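Local coordinates for protein aspartate aminotransferase (PDB 4H51) that probably catalyses the pyridoxal-phosphate-dependent transfer of an amino group between aspartate and 2-oxoglutarate, working as a homodimer, at residues K37-A42 against K46-I51. Residues are numbered along the deposited sequence; the frame is centred on the assembly and turned at random.
Sequences KRAAAA and KANLVI
K46 reaches back across a short connection to the last turn of helix 31-41, and N48 and V50 lie along the same helix nearer its middle. This is a helix-loop-strand unit in the small domain of a fold type I aminotransferase. The 47-48 strand runs parallel to strand 385-386, to which A47 is joined by backbone hydrogen bonding with F386.

The K46 side chain leaves the backbone with CG between N and the carbonyl carbon (chi1 67°) and then stays fully extended, which carries the ammonium to the carbonyl end of the helix. There NZ donates to A39 O at 2.9 Å and to A42 O at 3.1 Å. Both oxygens are met in the carbonyl plane on a lone pair, at similar C=O...N angles near 140°. A40 O is also close to NZ, at 3.0 Å, but the angle is too poor for a hydrogen bond. A positive charge among these carbonyls would probably offset the negative end of the helix dipole. Nearer the backbone, CD of K46 packs against A42 CB.

A39 CB points at N48 and sits squarely over the face of its flat amide, 3.4 Å from CG. Having CG anti to the backbone N (chi1 176°) puts that amide beside the helix, where its face lies under the A39 methyl. OD1 of N48 accepts a weak, nearly straight bond from V50 N (3.5 Å), which may help orient the amide. F386 of the neighbouring strand touches A39 and A42, while V50 also rests on L35 and A36, a turn earlier on the same helix. The V50 branch beside its own backbone N, CG2, meets A39 CB at 4.2 Å.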
ATOM      1  N   LYS B  37       6.966  -7.833 -19.555  1.00 32.61           N
ATOM      2  CA  LYS B  37       5.743  -8.374 -20.187  1.00 32.08           C
ATOM      3  C   LYS B  37       6.075  -8.909 -21.587  1.00 31.35           C
ATOM      4  O   LYS B  37       5.657 -10.036 -21.952  1.00 32.21           O
ATOM      5  CB  LYS B  37       4.626  -7.310 -20.230  1.00 32.61           C
ATOM      6  N   ARG B  38       6.837  -8.150 -22.372  1.00 30.09           N
ATOM      7  CA  ARG B  38       7.250  -8.663 -23.702  1.00 29.55           C
ATOM      8  C   ARG B  38       8.064  -9.959 -23.571  1.00 32.79           C
ATOM      9  O   ARG B  38       7.765 -10.979 -24.205  1.00 34.78           O
ATOM     10  CB  ARG B  38       8.089  -7.643 -24.450  1.00 28.28           C
ATOM     11  CG  ARG B  38       8.749  -8.209 -25.708  1.00 28.25           C
ATOM     12  CD  ARG B  38       9.650  -7.159 -26.321  1.00 28.20           C
ATOM     13  NE  ARG B  38      10.443  -7.668 -27.445  1.00 28.82           N
ATOM     14  CZ  ARG B  38      11.359  -6.947 -28.092  1.00 29.10           C
ATOM     15  NH1 ARG B  38      11.616  -5.696 -27.714  1.00 29.54           N
ATOM     16  NH2 ARG B  38      12.053  -7.463 -29.098  1.00 30.33           N
ATOM     17  N   ALA B  39       9.105  -9.903 -22.735  1.00 32.01           N
ATOM     18  CA  ALA B  39       9.964 -11.062 -22.487  1.00 32.76           C
ATOM     19  C   ALA B  39       9.151 -12.341 -22.166  1.00 31.30           C
ATOM     20  O   ALA B  39       9.452 -13.413 -22.687  1.00 30.59           O
ATOM     21  CB  ALA B  39      10.950 -10.739 -21.362  1.00 29.53           C
ATOM     22  N   ALA B  40       8.148 -12.210 -21.292  1.00 32.48           N
ATOM     23  CA  ALA B  40       7.348 -13.352 -20.823  1.00 33.41           C
ATOM     24  C   ALA B  40       6.465 -13.868 -21.929  1.00 36.03           C
ATOM     25  O   ALA B  40       6.116 -15.055 -21.950  1.00 37.02           O
ATOM     26  CB  ALA B  40       6.500 -12.983 -19.611  1.00 32.91           C
ATOM     27  N   ALA B  41       6.090 -12.962 -22.827  1.00 38.46           N
ATOM     28  CA  ALA B  41       5.246 -13.301 -23.964  1.00 38.91           C
ATOM     29  C   ALA B  41       6.054 -13.943 -25.109  1.00 40.01           C
ATOM     30  O   ALA B  41       5.485 -14.661 -25.934  1.00 41.25           O
ATOM     31  CB  ALA B  41       4.498 -12.052 -24.436  1.00 39.77           C
ATOM     32  N   ALA B  42       7.369 -13.746 -25.166  1.00 38.06           N
ATOM     33  CA  ALA B  42       8.126 -14.226 -26.365  1.00 37.28           C
ATOM     34  C   ALA B  42       8.216 -15.761 -26.529  1.00 39.49           C
ATOM     35  O   ALA B  42       8.229 -16.515 -25.542  1.00 38.65           O
ATOM     36  CB  ALA B  42       9.518 -13.654 -26.385  1.00 36.34           C
ATOM     37  N   LYS B  46      14.757 -18.355 -25.244  1.00 30.69           N
ATOM     38  CA  LYS B  46      14.823 -16.981 -24.696  1.00 28.86           C
ATOM     39  C   LYS B  46      15.471 -16.953 -23.302  1.00 28.05           C
ATOM     40  O   LYS B  46      15.534 -17.961 -22.595  1.00 25.94           O
ATOM     41  CB  LYS B  46      13.438 -16.333 -24.651  1.00 28.39           C
ATOM     42  CG  LYS B  46      12.459 -16.939 -23.683  1.00 29.18           C
ATOM     43  CD  LYS B  46      11.081 -16.278 -23.720  1.00 28.70           C
ATOM     44  CE  LYS B  46      10.182 -16.894 -22.664  1.00 29.42           C
ATOM     45  NZ  LYS B  46       8.853 -16.249 -22.471  1.00 28.60           N
ATOM     46  N   ALA B  47      15.993 -15.782 -22.933  1.00 26.08           N
ATOM     47  CA  ALA B  47      16.440 -15.536 -21.572  1.00 24.29           C
ATOM     48  C   ALA B  47      15.722 -14.267 -21.121  1.00 22.94           C
ATOM     49  O   ALA B  47      15.939 -13.203 -21.657  1.00 23.34           O
ATOM     50  CB  ALA B  47      17.959 -15.369 -21.511  1.00 22.73           C
ATOM     51  N   ASN B  48      14.823 -14.423 -20.178  1.00 22.67           N
ATOM     52  CA  ASN B  48      14.078 -13.324 -19.682  1.00 23.25           C
ATOM     53  C   ASN B  48      14.864 -12.785 -18.480  1.00 20.53           C
ATOM     54  O   ASN B  48      14.706 -13.281 -17.363  1.00 20.35           O
ATOM     55  CB  ASN B  48      12.653 -13.733 -19.329  1.00 24.46           C
ATOM     56  CG  ASN B  48      11.861 -12.606 -18.708  1.00 25.96           C
ATOM     57  OD1 ASN B  48      12.379 -11.511 -18.513  1.00 26.70           O
ATOM     58  ND2 ASN B  48      10.606 -12.875 -18.372  1.00 27.33           N
ATOM     59  N   LEU B  49      15.704 -11.779 -18.724  1.00 18.57           N
ATOM     60  CA  LEU B  49      16.524 -11.209 -17.666  1.00 17.51           C
ATOM     61  C   LEU B  49      16.178  -9.756 -17.296  1.00 17.61           C
ATOM     62  O   LEU B  49      17.075  -8.988 -16.904  1.00 16.16           O
ATOM     63  CB  LEU B  49      18.007 -11.287 -18.072  1.00 16.96           C
ATOM     64  CG  LEU B  49      18.449 -12.629 -18.675  1.00 17.51           C
ATOM     65  CD1 LEU B  49      19.891 -12.534 -19.159  1.00 17.73           C
ATOM     66  CD2 LEU B  49      18.242 -13.735 -17.637  1.00 17.03           C
ATOM     67  N   VAL B  50      14.895  -9.408 -17.366  1.00 18.40           N
ATOM     68  CA  VAL B  50      14.459  -7.999 -17.135  1.00 18.37           C
ATOM     69  C   VAL B  50      14.301  -7.641 -15.685  1.00 19.87           C
ATOM     70  O   VAL B  50      15.207  -6.973 -15.143  1.00 20.26           O
ATOM     71  CB  VAL B  50      13.181  -7.634 -17.895  1.00 19.25           C
ATOM     72  CG1 VAL B  50      12.842  -6.154 -17.654  1.00 17.17           C
ATOM     73  CG2 VAL B  50      13.355  -7.954 -19.382  1.00 18.38           C
ATOM     74  N   ILE B  51      13.211  -8.055 -15.023  1.00 19.50           N
ATOM     75  CA  ILE B  51      13.016  -7.753 -13.606  1.00 20.89           C
ATOM     76  C   ILE B  51      13.980  -8.459 -12.705  1.00 20.89           C
ATOM     77  O   ILE B  51      14.274  -9.635 -12.911  1.00 20.59           O
ATOM     78  CB  ILE B  51      11.554  -8.081 -13.094  1.00 21.56           C
ATOM     79  CG1 ILE B  51      10.574  -7.086 -13.666  1.00 22.97           C
ATOM     80  CG2 ILE B  51      11.458  -8.028 -11.570  1.00 21.74           C
ATOM     81  CD1 ILE B  51       9.125  -7.488 -13.473  1.00 23.62           C
TER